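Local coordinates for NAD-dependent protein deacylase 2 (Archaeoglobus fulgidus, PDB 4TWJ), which catalyses the NAD-dependent removal of acyl groups from protein lysines, among them the acetyl group on the archaeal chromatin protein Alba, at residues A[10-15]-A[91-96]; A[54-57]-A[62-65]; A[80-85]-A[103-108]; A[136-141]-A[146-151]. All coordinates share one frame; numbering follows the deposited sequence.

Contact 1 of 4, residues A[10-15]-A[91-96]; sequences EILAKS and MGIVKA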
loop_
_atom_site.group_PDB
_atom_site.type_symbol
_atom_site.label_atom_id
_atom_site.label_comp_id
_atom_site.label_asym_id
_atom_site.label_seq_id
_atom_site.Cartn_x
_atom_site.Cartn_y
_atom_site.Cartn_z
ATOM N N GLU A 10 -20.960 -1.351 -9.805
ATOM C CA GLU A 10 -22.055 -2.256 -9.449
ATOM C C GLU A 10 -21.638 -3.222 -8.343
ATOM O O GLU A 10 -22.369 -3.414 -7.366
ATOM C CB GLU A 10 -22.544 -3.041 -10.674
ATOM C CG GLU A 10 -23.448 -2.243 -11.603
ATOM C CD GLU A 10 -23.866 -3.014 -12.846
ATOM O OE1 GLU A 10 -23.910 -4.264 -12.802
ATOM O OE2 GLU A 10 -24.166 -2.362 -13.872
ATOM N N ILE A 11 -20.458 -3.817 -8.489
ATOM C CA ILE A 11 -19.932 -4.730 -7.473
ATOM C C ILE A 11 -19.809 -4.025 -6.122
ATOM O O ILE A 11 -20.255 -4.548 -5.103
ATOM C CB ILE A 11 -18.571 -5.334 -7.895
ATOM C CG1 ILE A 11 -18.785 -6.368 -9.006
ATOM C CG2 ILE A 11 -17.864 -5.986 -6.708
ATOM C CD1 ILE A 11 -17.527 -6.755 -9.753
ATOM N N LEU A 12 -19.211 -2.838 -6.122
ATOM C CA LEU A 12 -18.986 -2.100 -4.881
ATOM C C LEU A 12 -20.293 -1.628 -4.244
ATOM O O LEU A 12 -20.446 -1.684 -3.025
ATOM C CB LEU A 12 -18.047 -0.916 -5.124
ATOM C CG LEU A 12 -16.598 -1.293 -5.443
ATOM C CD1 LEU A 12 -15.832 -0.073 -5.932
ATOM C CD2 LEU A 12 -15.915 -1.909 -4.227
ATOM N N ALA A 13 -21.233 -1.178 -5.068
ATOM C CA ALA A 13 -22.528 -0.704 -4.568
ATOM C C ALA A 13 -23.346 -1.814 -3.898
ATOM O O ALA A 13 -24.086 -1.553 -2.946
ATOM C CB ALA A 13 -23.324 -0.061 -5.695
ATOM N N LYS A 14 -23.204 -3.043 -4.389
ATOM C CA LYS A 14 -23.928 -4.203 -3.852
ATOM C C LYS A 14 -23.217 -4.908 -2.692
ATOM O O LYS A 14 -23.819 -5.742 -2.017
ATOM C CB LYS A 14 -24.160 -5.234 -4.959
ATOM C CG LYS A 14 -25.077 -4.770 -6.079
ATOM C CD LYS A 14 -25.274 -5.863 -7.120
ATOM C CE LYS A 14 -24.041 -6.052 -7.992
ATOM N NZ LYS A 14 -24.146 -7.252 -8.865
ATOM N N SER A 15 -21.944 -4.591 -2.465
ATOM C CA SER A 15 -21.128 -5.344 -1.509
ATOM C C SER A 15 -21.529 -5.102 -0.049
ATOM O O SER A 15 -21.952 -4.009 0.313
ATOM C CB SER A 15 -19.646 -5.008 -1.697
ATOM O OG SER A 15 -19.382 -3.657 -1.364
ATOM N N MET A 91 -18.453 6.434 2.860
ATOM C CA MET A 91 -19.769 5.972 2.411
ATOM C C MET A 91 -20.205 4.648 3.048
ATOM O O MET A 91 -21.343 4.221 2.854
ATOM C CB MET A 91 -19.782 5.822 0.886
ATOM C CG MET A 91 -19.699 7.135 0.132
ATOM S SD MET A 91 -19.292 6.905 -1.605
ATOM C CE MET A 91 -20.765 6.083 -2.195
ATOM N N GLY A 92 -19.304 3.998 3.783
ATOM C CA GLY A 92 -19.595 2.724 4.439
ATOM C C GLY A 92 -19.413 1.504 3.548
ATOM O O GLY A 92 -19.815 0.399 3.916
ATOM N N ILE A 93 -18.809 1.697 2.378
ATOM C CA ILE A 93 -18.621 0.609 1.422
ATOM C C ILE A 93 -17.299 -0.102 1.674
ATOM O O ILE A 93 -17.272 -1.315 1.879
ATOM C CB ILE A 93 -18.681 1.125 -0.030
ATOM C CG1 ILE A 93 -20.075 1.702 -0.300
ATOM C CG2 ILE A 93 -18.348 0.009 -1.017
ATOM C CD1 ILE A 93 -20.216 2.415 -1.619
ATOM N N VAL A 94 -16.209 0.655 1.653
ATOM C CA VAL A 94 -14.884 0.090 1.900
ATOM C C VAL A 94 -14.651 -0.012 3.403
ATOM O O VAL A 94 -14.681 0.990 4.115
ATOM C CB VAL A 94 -13.782 0.921 1.204
ATOM C CG1 VAL A 94 -12.391 0.553 1.709
ATOM C CG2 VAL A 94 -13.873 0.730 -0.304
ATOM N N LYS A 95 -14.413 -1.235 3.869
ATOM C CA LYS A 95 -14.247 -1.528 5.294
ATOM C C LYS A 95 -12.788 -1.551 5.736
ATOM O O LYS A 95 -12.497 -1.452 6.933
ATOM C CB LYS A 95 -14.867 -2.888 5.619
ATOM C CG LYS A 95 -16.307 -3.054 5.168
ATOM C CD LYS A 95 -17.221 -2.035 5.812
ATOM C CE LYS A 95 -18.675 -2.330 5.486
ATOM N NZ LYS A 95 -19.587 -1.426 6.228
ATOM N N ALA A 96 -11.878 -1.711 4.782
ATOM C CA ALA A 96 -10.453 -1.741 5.078
ATOM C C ALA A 96 -9.643 -1.427 3.835
ATOM O O ALA A 96 -10.028 -1.786 2.727
ATOM C CB ALA A 96 -10.049 -3.106 5.613
HETATM O O HOH W 1 -19.383 -2.958 1.546
#

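Contact 2 of 4, residues A[54-57]-A[62-65]; sequences SGFK and AFWE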
loop_
_atom_site.group_PDB
_atom_site.type_symbol
_atom_site.label_atom_id
_atom_site.label_comp_id
_atom_site.label_asym_id
_atom_site.label_seq_id
_atom_site.Cartn_x
_atom_site.Cartn_y
_atom_site.Cartn_z
ATOM N N SER A 54 19.516 -7.388 4.468
ATOM C CA SER A 54 20.942 -7.679 4.295
ATOM C C SER A 54 21.668 -6.456 3.725
ATOM O O SER A 54 22.788 -6.146 4.134
ATOM C CB SER A 54 21.159 -8.909 3.405
ATOM O OG SER A 54 20.554 -8.744 2.137
ATOM N N GLY A 55 21.021 -5.762 2.792
ATOM C CA GLY A 55 21.567 -4.529 2.227
ATOM C C GLY A 55 21.710 -3.442 3.276
ATOM O O GLY A 55 22.752 -2.777 3.368
ATOM N N PHE A 56 20.663 -3.257 4.075
ATOM C CA PHE A 56 20.683 -2.252 5.138
ATOM C C PHE A 56 21.785 -2.519 6.165
ATOM O O PHE A 56 22.442 -1.585 6.629
ATOM C CB PHE A 56 19.326 -2.174 5.847
ATOM C CG PHE A 56 19.234 -1.047 6.832
ATOM C CD1 PHE A 56 18.836 0.219 6.422
ATOM C CD2 PHE A 56 19.567 -1.243 8.162
ATOM C CE1 PHE A 56 18.766 1.264 7.324
ATOM C CE2 PHE A 56 19.499 -0.197 9.072
ATOM C CZ PHE A 56 19.100 1.054 8.650
ATOM N N LYS A 57 21.981 -3.786 6.524
ATOM C CA LYS A 57 23.006 -4.158 7.503
ATOM C C LYS A 57 24.418 -3.956 6.959
ATOM O O LYS A 57 25.338 -3.661 7.718
ATOM C CB LYS A 57 22.816 -5.606 7.971
ATOM C CG LYS A 57 21.599 -5.789 8.865
ATOM C CD LYS A 57 21.256 -7.251 9.103
ATOM C CE LYS A 57 22.166 -7.907 10.124
ATOM N NZ LYS A 57 21.592 -9.212 10.563
ATOM N N ALA A 62 23.346 3.602 1.942
ATOM C CA ALA A 62 22.776 3.330 0.618
ATOM C C ALA A 62 21.245 3.319 0.644
ATOM O O ALA A 62 20.602 3.876 -0.241
ATOM C CB ALA A 62 23.309 2.017 0.060
ATOM N N PHE A 63 20.662 2.693 1.663
ATOM C CA PHE A 63 19.213 2.714 1.824
ATOM C C PHE A 63 18.692 4.147 1.917
ATOM O O PHE A 63 17.704 4.504 1.276
ATOM C CB PHE A 63 18.786 1.934 3.073
ATOM C CG PHE A 63 17.360 2.175 3.469
ATOM C CD1 PHE A 63 16.327 1.485 2.851
ATOM C CD2 PHE A 63 17.046 3.114 4.444
ATOM C CE1 PHE A 63 15.013 1.717 3.201
ATOM C CE2 PHE A 63 15.730 3.353 4.796
ATOM C CZ PHE A 63 14.712 2.652 4.176
ATOM N N TRP A 64 19.355 4.967 2.724
ATOM C CA TRP A 64 18.900 6.340 2.920
ATOM C C TRP A 64 19.093 7.217 1.676
ATOM O O TRP A 64 18.227 8.029 1.356
ATOM C CB TRP A 64 19.563 6.952 4.157
ATOM C CG TRP A 64 18.943 6.449 5.428
ATOM C CD1 TRP A 64 19.541 5.714 6.412
ATOM C CD2 TRP A 64 17.584 6.629 5.831
ATOM N NE1 TRP A 64 18.637 5.442 7.416
ATOM C CE2 TRP A 64 17.428 5.993 7.080
ATOM C CE3 TRP A 64 16.486 7.282 5.262
ATOM C CZ2 TRP A 64 16.214 5.981 7.764
ATOM C CZ3 TRP A 64 15.288 7.280 5.941
ATOM C CH2 TRP A 64 15.159 6.632 7.184
ATOM N N GLU A 65 20.210 7.048 0.976
ATOM C CA GLU A 65 20.440 7.785 -0.272
ATOM C C GLU A 65 19.426 7.368 -1.344
ATOM O O GLU A 65 18.934 8.200 -2.099
ATOM C CB GLU A 65 21.873 7.575 -0.778
ATOM C CG GLU A 65 22.954 8.143 0.136
ATOM C CD GLU A 65 23.014 9.660 0.147
ATOM O OE1 GLU A 65 23.620 10.224 1.089
ATOM O OE2 GLU A 65 22.470 10.295 -0.780
#

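Contact 3 of 4, residues A[80-85]-A[103-108]; sequences PAHYAI and DMLHQR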
loop_
_atom_site.group_PDB
_atom_site.type_symbol
_atom_site.label_atom_id
_atom_site.label_comp_id
_atom_site.label_asym_id
_atom_site.label_seq_id
_atom_site.Cartn_x
_atom_site.Cartn_y
_atom_site.Cartn_z
ATOM N N PRO A 80 -6.073 12.049 -6.269
ATOM C CA PRO A 80 -7.501 11.703 -6.337
ATOM C C PRO A 80 -7.849 10.231 -6.089
ATOM O O PRO A 80 -8.964 9.943 -5.655
ATOM C CB PRO A 80 -7.885 12.115 -7.759
ATOM C CG PRO A 80 -6.971 13.253 -8.058
ATOM C CD PRO A 80 -5.662 12.835 -7.450
ATOM N N ALA A 81 -6.919 9.314 -6.348
ATOM C CA ALA A 81 -7.152 7.897 -6.041
ATOM C C ALA A 81 -7.252 7.672 -4.530
ATOM O O ALA A 81 -8.124 6.933 -4.064
ATOM C CB ALA A 81 -6.063 7.022 -6.644
ATOM N N HIS A 82 -6.370 8.314 -3.766
ATOM C CA HIS A 82 -6.413 8.225 -2.308
ATOM C C HIS A 82 -7.701 8.830 -1.763
ATOM O O HIS A 82 -8.319 8.272 -0.864
ATOM C CB HIS A 82 -5.214 8.927 -1.668
ATOM C CG HIS A 82 -3.895 8.301 -1.995
ATOM N ND1 HIS A 82 -3.032 8.834 -2.927
ATOM C CD2 HIS A 82 -3.284 7.195 -1.510
ATOM C CE1 HIS A 82 -1.948 8.083 -3.004
ATOM N NE2 HIS A 82 -2.075 7.083 -2.152
ATOM N N TYR A 83 -8.104 9.974 -2.306
ATOM C CA TYR A 83 -9.329 10.626 -1.842
ATOM C C TYR A 83 -10.572 9.812 -2.198
ATOM O O TYR A 83 -11.513 9.749 -1.408
ATOM C CB TYR A 83 -9.433 12.053 -2.382
ATOM C CG TYR A 83 -8.452 12.994 -1.720
ATOM C CD1 TYR A 83 -8.554 13.284 -0.363
ATOM C CD2 TYR A 83 -7.418 13.583 -2.444
ATOM C CE1 TYR A 83 -7.657 14.134 0.258
ATOM C CE2 TYR A 83 -6.519 14.438 -1.831
ATOM C CZ TYR A 83 -6.642 14.708 -0.482
ATOM O OH TYR A 83 -5.754 15.556 0.136
ATOM N N ALA A 84 -10.565 9.181 -3.370
ATOM C CA ALA A 84 -11.678 8.321 -3.779
ATOM C C ALA A 84 -11.835 7.136 -2.829
ATOM O O ALA A 84 -12.946 6.807 -2.414
ATOM C CB ALA A 84 -11.484 7.837 -5.204
ATOM N N ILE A 85 -10.717 6.507 -2.479
ATOM C CA ILE A 85 -10.729 5.372 -1.557
ATOM C C ILE A 85 -11.186 5.809 -0.160
ATOM O O ILE A 85 -11.943 5.095 0.495
ATOM C CB ILE A 85 -9.348 4.672 -1.526
ATOM C CG1 ILE A 85 -9.096 3.990 -2.875
ATOM C CG2 ILE A 85 -9.271 3.647 -0.402
ATOM C CD1 ILE A 85 -7.654 3.603 -3.115
ATOM N N ASP A 103 4.197 5.282 2.828
ATOM C CA ASP A 103 4.160 6.746 2.735
ATOM C C ASP A 103 2.997 7.399 3.483
ATOM O O ASP A 103 2.911 8.626 3.533
ATOM C CB ASP A 103 4.113 7.170 1.258
ATOM C CG ASP A 103 2.987 6.493 0.480
ATOM O OD1 ASP A 103 3.194 6.179 -0.704
ATOM O OD2 ASP A 103 1.903 6.258 1.048
ATOM N N MET A 104 2.094 6.582 4.033
ATOM C CA MET A 104 0.952 7.058 4.829
ATOM C C MET A 104 -0.015 7.983 4.077
ATOM O O MET A 104 -0.773 8.725 4.702
ATOM C CB MET A 104 1.440 7.746 6.112
ATOM C CG MET A 104 2.387 6.897 6.942
ATOM S SD MET A 104 2.998 7.783 8.386
ATOM C CE MET A 104 1.551 7.753 9.433
ATOM N N LEU A 105 -0.010 7.922 2.746
ATOM C CA LEU A 105 -0.880 8.784 1.940
ATOM C C LEU A 105 -2.359 8.455 2.107
ATOM O O LEU A 105 -3.207 9.343 1.986
ATOM C CB LEU A 105 -0.499 8.720 0.459
ATOM C CG LEU A 105 0.822 9.397 0.082
ATOM C CD1 LEU A 105 1.157 9.137 -1.375
ATOM C CD2 LEU A 105 0.759 10.890 0.354
ATOM N N HIS A 106 -2.677 7.191 2.379
ATOM C CA HIS A 106 -4.065 6.812 2.640
ATOM C C HIS A 106 -4.606 7.555 3.862
ATOM O O HIS A 106 -5.681 8.158 3.799
ATOM C CB HIS A 106 -4.210 5.299 2.830
ATOM C CG HIS A 106 -4.100 4.516 1.558
ATOM N ND1 HIS A 106 -4.966 4.691 0.501
ATOM C CD2 HIS A 106 -3.242 3.537 1.182
ATOM C CE1 HIS A 106 -4.638 3.865 -0.477
ATOM N NE2 HIS A 106 -3.596 3.152 -0.089
ATOM N N GLN A 107 -3.847 7.524 4.956
ATOM C CA GLN A 107 -4.251 8.180 6.203
ATOM C C GLN A 107 -4.349 9.692 6.031
ATOM O O GLN A 107 -5.260 10.320 6.572
ATOM C CB GLN A 107 -3.277 7.866 7.345
ATOM C CG GLN A 107 -3.223 6.405 7.761
ATOM C CD GLN A 107 -2.124 5.650 7.049
ATOM O OE1 GLN A 107 -2.021 5.705 5.827
ATOM N NE2 GLN A 107 -1.283 4.961 7.810
ATOM N N ARG A 108 -3.414 10.264 5.275
ATOM C CA ARG A 108 -3.401 11.706 5.015
ATOM C C ARG A 108 -4.559 12.151 4.114
ATOM O O ARG A 108 -4.926 13.329 4.106
ATOM C CB ARG A 108 -2.060 12.136 4.410
ATOM C CG ARG A 108 -0.896 12.047 5.389
ATOM C CD ARG A 108 0.153 13.118 5.132
ATOM N NE ARG A 108 0.862 12.913 3.872
ATOM C CZ ARG A 108 1.820 13.712 3.406
ATOM N NH1 ARG A 108 2.199 14.792 4.086
ATOM N NH2 ARG A 108 2.405 13.435 2.248
HETATM O O HOH W 2 -7.005 6.514 0.808
#

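Contact 4 of 4, residues A[136-141]-A[146-151]; sequences SEFVED and EIPRCR. With ZN (zinc ion), chain C; GOL (glycerol), chain I.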
loop_
_atom_site.group_PDB
_atom_site.type_symbol
_atom_site.label_atom_id
_atom_site.label_comp_id
_atom_site.label_asym_id
_atom_site.label_seq_id
_atom_site.Cartn_x
_atom_site.Cartn_y
_atom_site.Cartn_z
ATOM N N SER A 136 9.449 12.974 12.142
ATOM C CA SER A 136 9.515 14.434 12.276
ATOM C C SER A 136 10.878 14.940 12.760
ATOM O O SER A 136 11.231 16.093 12.507
ATOM C CB SER A 136 8.426 14.930 13.229
ATOM O OG SER A 136 8.618 14.421 14.536
ATOM N N GLU A 137 11.628 14.085 13.454
ATOM C CA GLU A 137 12.949 14.447 13.971
ATOM C C GLU A 137 14.026 14.455 12.883
ATOM O O GLU A 137 15.048 15.129 13.025
ATOM C CB GLU A 137 13.351 13.501 15.105
ATOM C CG GLU A 137 12.327 13.427 16.224
ATOM C CD GLU A 137 12.781 12.546 17.364
ATOM O OE1 GLU A 137 13.726 12.947 18.063
ATOM O OE2 GLU A 137 12.202 11.464 17.568
ATOM N N PHE A 138 13.802 13.709 11.802
ATOM C CA PHE A 138 14.803 13.549 10.745
ATOM C C PHE A 138 14.462 14.255 9.442
ATOM O O PHE A 138 15.347 14.484 8.617
ATOM C CB PHE A 138 14.984 12.066 10.420
ATOM C CG PHE A 138 15.651 11.282 11.505
ATOM C CD1 PHE A 138 16.945 11.584 11.895
ATOM C CD2 PHE A 138 15.004 10.213 12.110
ATOM C CE1 PHE A 138 17.572 10.853 12.883
ATOM C CE2 PHE A 138 15.629 9.478 13.096
ATOM C CZ PHE A 138 16.912 9.802 13.487
ATOM N N VAL A 139 13.188 14.578 9.242
ATOM C CA VAL A 139 12.705 14.954 7.915
ATOM C C VAL A 139 13.387 16.207 7.340
ATOM O O VAL A 139 13.682 16.245 6.143
ATOM C CB VAL A 139 11.160 15.084 7.886
ATOM C CG1 VAL A 139 10.682 16.248 8.746
ATOM C CG2 VAL A 139 10.659 15.204 6.449
ATOM N N GLU A 140 13.658 17.210 8.176
ATOM C CA GLU A 140 14.353 18.415 7.702
ATOM C C GLU A 140 15.733 18.069 7.144
ATOM O O GLU A 140 16.041 18.401 5.998
ATOM C CB GLU A 140 14.492 19.474 8.803
ATOM C CG GLU A 140 15.098 20.778 8.294
ATOM C CD GLU A 140 15.379 21.798 9.382
ATOM O OE1 GLU A 140 16.147 22.746 9.105
ATOM O OE2 GLU A 140 14.847 21.669 10.503
ATOM N N ASP A 141 16.555 17.414 7.961
ATOM C CA ASP A 141 17.893 16.982 7.548
ATOM C C ASP A 141 17.812 16.109 6.304
ATOM O O ASP A 141 18.570 16.292 5.351
ATOM C CB ASP A 141 18.583 16.194 8.669
ATOM C CG ASP A 141 19.105 17.085 9.791
ATOM O OD1 ASP A 141 19.040 18.329 9.677
ATOM O OD2 ASP A 141 19.598 16.526 10.792
ATOM N N GLU A 146 20.993 14.991 4.370
ATOM C CA GLU A 146 21.720 14.518 5.542
ATOM C C GLU A 146 21.024 13.263 6.047
ATOM O O GLU A 146 19.863 13.317 6.441
ATOM C CB GLU A 146 21.775 15.606 6.607
ATOM C CG GLU A 146 22.769 16.704 6.250
ATOM C CD GLU A 146 22.494 18.030 6.929
ATOM O OE1 GLU A 146 23.431 18.854 6.997
ATOM O OE2 GLU A 146 21.351 18.259 7.385
ATOM N N ILE A 147 21.718 12.128 6.007
ATOM C CA ILE A 147 21.078 10.861 6.348
ATOM C C ILE A 147 20.782 10.795 7.844
ATOM O O ILE A 147 21.516 11.370 8.650
ATOM C CB ILE A 147 21.902 9.618 5.931
ATOM C CG1 ILE A 147 23.226 9.541 6.695
ATOM C CG2 ILE A 147 22.134 9.616 4.422
ATOM C CD1 ILE A 147 23.826 8.153 6.721
ATOM N N PRO A 148 19.698 10.103 8.218
ATOM C CA PRO A 148 19.439 9.875 9.633
ATOM C C PRO A 148 20.632 9.224 10.333
ATOM O O PRO A 148 21.201 8.255 9.827
ATOM C CB PRO A 148 18.221 8.948 9.616
ATOM C CG PRO A 148 17.505 9.338 8.374
ATOM C CD PRO A 148 18.593 9.613 7.379
ATOM N N ARG A 149 21.018 9.802 11.466
ATOM C CA ARG A 149 22.059 9.266 12.330
ATOM C C ARG A 149 21.475 9.255 13.731
ATOM O O ARG A 149 20.682 10.130 14.076
ATOM C CB ARG A 149 23.300 10.161 12.310
ATOM C CG ARG A 149 24.042 10.216 10.985
ATOM C CD ARG A 149 24.945 9.019 10.760
ATOM N NE ARG A 149 26.004 8.903 11.769
ATOM C CZ ARG A 149 27.170 9.553 11.754
ATOM N NH1 ARG A 149 27.491 10.397 10.771
ATOM N NH2 ARG A 149 28.043 9.346 12.738
ATOM N N CYS A 150 21.864 8.281 14.540
ATOM C CA CYS A 150 21.400 8.241 15.921
ATOM C C CYS A 150 22.069 9.347 16.726
ATOM O O CYS A 150 23.295 9.418 16.790
ATOM C CB CYS A 150 21.717 6.903 16.547
ATOM S SG CYS A 150 21.143 6.743 18.250
ATOM N N ARG A 151 21.268 10.209 17.338
ATOM C CA ARG A 151 21.814 11.315 18.121
ATOM C C ARG A 151 22.473 10.828 19.412
ATOM O O ARG A 151 23.460 11.412 19.865
ATOM C CB ARG A 151 20.730 12.346 18.434
ATOM C CG ARG A 151 21.248 13.571 19.180
ATOM C CD ARG A 151 20.180 14.640 19.300
ATOM N NE ARG A 151 19.901 15.307 18.024
ATOM C CZ ARG A 151 20.334 16.520 17.670
ATOM N NH1 ARG A 151 19.995 17.018 16.485
ATOM N NH2 ARG A 151 21.092 17.253 18.479
HETATM ZN ZN ZN C . 22.027 4.648 18.746
HETATM C C1 GOL I . 19.679 14.120 14.760
HETATM O O1 GOL I . 20.207 13.029 13.994
HETATM C C2 GOL I . 18.216 13.860 15.136
HETATM O O2 GOL I . 18.134 13.398 16.492
HETATM C C3 GOL I . 17.353 15.115 15.032
HETATM O O3 GOL I . 17.534 15.779 13.776
HETATM O O HOH W 3 17.984 12.970 8.609
HETATM O O HOH W 4 19.868 13.204 10.953
#

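Contact 1 of 4, residues A[10-15]-A[91-96]
The closing turn of helix 2-14 faces the chain just ahead of strand 94-99, with the CA atoms of Leu12 and Ile93 6.9 Å apart. Here the helix end and the residue just before the strand meet chiefly through one methyl group. CG2 of Ile93 presses on the backbone oxygen Leu12 O at 3.4 Å, and CB of Leu12 and OG of Ser15 lie beside it. The branch gets there because CG2 stands opposite the backbone N of Ile93, leaving CG1 beside that N (chi1 -63°). Leu12 O also accepts a bond from Ser15 OG, 2.8 Å long, with the hydroxyl tilted out of the carbonyl plane. Water 1 completes the join by donating to Ser15 OG and, at 2.7 Å, to Ile93 O. Replacing Ser15 with an alanine would probably leave Leu12 O without its hydroxyl donor and, by removing the group that receives water 1's bond, weaken the link to Ile93 O. Gly92 ends the preceding helix in a Schellman motif, and its carbonyl oxygen takes a bond from Lys95 NZ. Around this joint, Leu12 rests on Met188 of strand 186-190, Ile93 on Val246 of helix 235-249, and both on Ala18 of strand 18-22, the strand with which 94-99 pairs in the parallel sheet.

Contact 2 of 4, residues A[54-57]-A[62-65]
The indole NE1 of Trp64 is hydrogen-bonded to the carbonyl oxygen of Val158 on strand 158-162, and the same atom meets the edge of the Phe56 ring, with Phe56 CE1 4.2 Å away. Its polar need is thus met by the strand, while its contact with Phe56 is plain packing. The rest of the contact shows how aromatic rings can join a short helix to the longer one that follows it. Phe56 turns its edge to the face of Phe63 in an offset edge-to-face pair, with centroids 5.6 Å apart and planes at 75°. Two neighbouring atoms of that edge do the touching: Phe56 CD1 sits 3.8 Å from Phe63 CB, and Phe56 CE1 is as close to Phe63 CD2. Although the CB of Phe56 does not aim at helix 60-73, its ring swings opposite the backbone N (chi1 -173°) and reaches across. Phe63 in turn sets its CE2 over the middle of the Trp64 ring system, 3.7 Å above the plane, which continues the cluster along the second helix. The joint is buried and aromatic, and Phe63, backed by Phe56 and Trp64, offers an apolar surface to the modified side chain of the bound peptide, consistent with the myristoylated peptide in this structure.

Contact 3 of 4, residues A[80-85]-A[103-108]
Two histidines meet edge to face: His82 points its ring edge at the face of His106, with centroids 5.0 Å apart and planes at 68°. The setting is the Rossmann-type domain, where the first turns of helix 80-90 pack on helix 105-108, which lies in the beta-alpha-beta crossover between strands 94-99 and 114-116. The atom that reaches the face is His82 CD2, 3.6 Å from His106 ND1 and set toward the rim of the ring. Leu105 comes from another direction and lays its CB over a face of His82, a CH-pi contact 3.7 Å from the centroid, while its CD1 extends along the same ring toward CE1. Ile85 brings CD1 to the edge of the His106 ring at CE1. Hydrogen bonds beyond the two segments fix both imidazoles: ND1 of His82 with the backbone N of Asn79, and NE2 of His106 with Thr22 OG1. The start of the short helix is held by an Asx turn, in which Leu105 N gives an almost straight bond (168°) to Asp103 OD2, on the anti side but tilted out of the carboxylate plane. Asp103 belongs to the NAD site, as does Ile26, which touches His82; the second carboxylate oxygen of Asp103 bonds to Ser27 OG. Water 2 spans the two helices, donating to His82 O at 2.8 Å and hydrogen-bonded to His106 ND1.

Contact 4 of 4, residues A[136-141]-A[146-151]
Pro148 lies over one face of the Phe138 ring, its CB 3.8 Å from the centroid and only 15° off the normal, a close CH-pi contact. The rim of the same ring, at CE1, reaches Arg149 O at 3.4 Å near the ring plane. Phe138 attains this place with CG opposite its own carbonyl carbon (chi1 -70°). With an alanine at this position the face under Pro148 would be lost, which is likely to open a gap there and leave the loop leading to Cys150 freer to shift. At the other end, Glu146 N bonds to Asp141 O at 2.9 Å, the donor lying well above the carbonyl plane. Beside this bond two acids crowd together, Asp141 OD1 and Glu146 OE2 being 3.3 Å apart with carboxylate planes nearly perpendicular; such closeness would probably raise the proton affinity of one of them. A glycerol, probably from the crystallisation liquor, bridges the segments from Glu137 O to Arg149 O and takes a bond from Arg151 NE. Further out, Val158 of strand 158-162 packs on both Phe138 and Pro148, and Arg149 bonds through NH2 to Gly154 O and makes a cation-pi contact with Tyr156. Cys150, its SG opposite the backbone N, binds the zinc at 2.3 Å. Cys126, Cys129 and Cys153 complete the four-cysteine site, the structural zinc module characteristic of the small domain of sirtuins.

The four contacts sample both lobes of the sirtuin fold. Contacts 1 and 3, with centres about 17 Å apart, belong to the Rossmann-type part and interlock along the chain: helix 80-90, strand 94-99 and helix 105-108 follow one another, so the segments alternate. Contacts 2 and 4, about 15 Å apart between centres, belong to the smaller lobe, contact 4 in its zinc module and contact 2 in the helices packed against it; they touch directly, Trp64 CD2 lying 3.5 Å from Pro148 CD. Contact 2 is nested inside the loop closed by contact 1, yet their centres are about 40 Å apart, on opposite sides of the chain's centre. Contact 3, nearest that centre, contains part of the NAD site, and contact 2 meets the bound peptide.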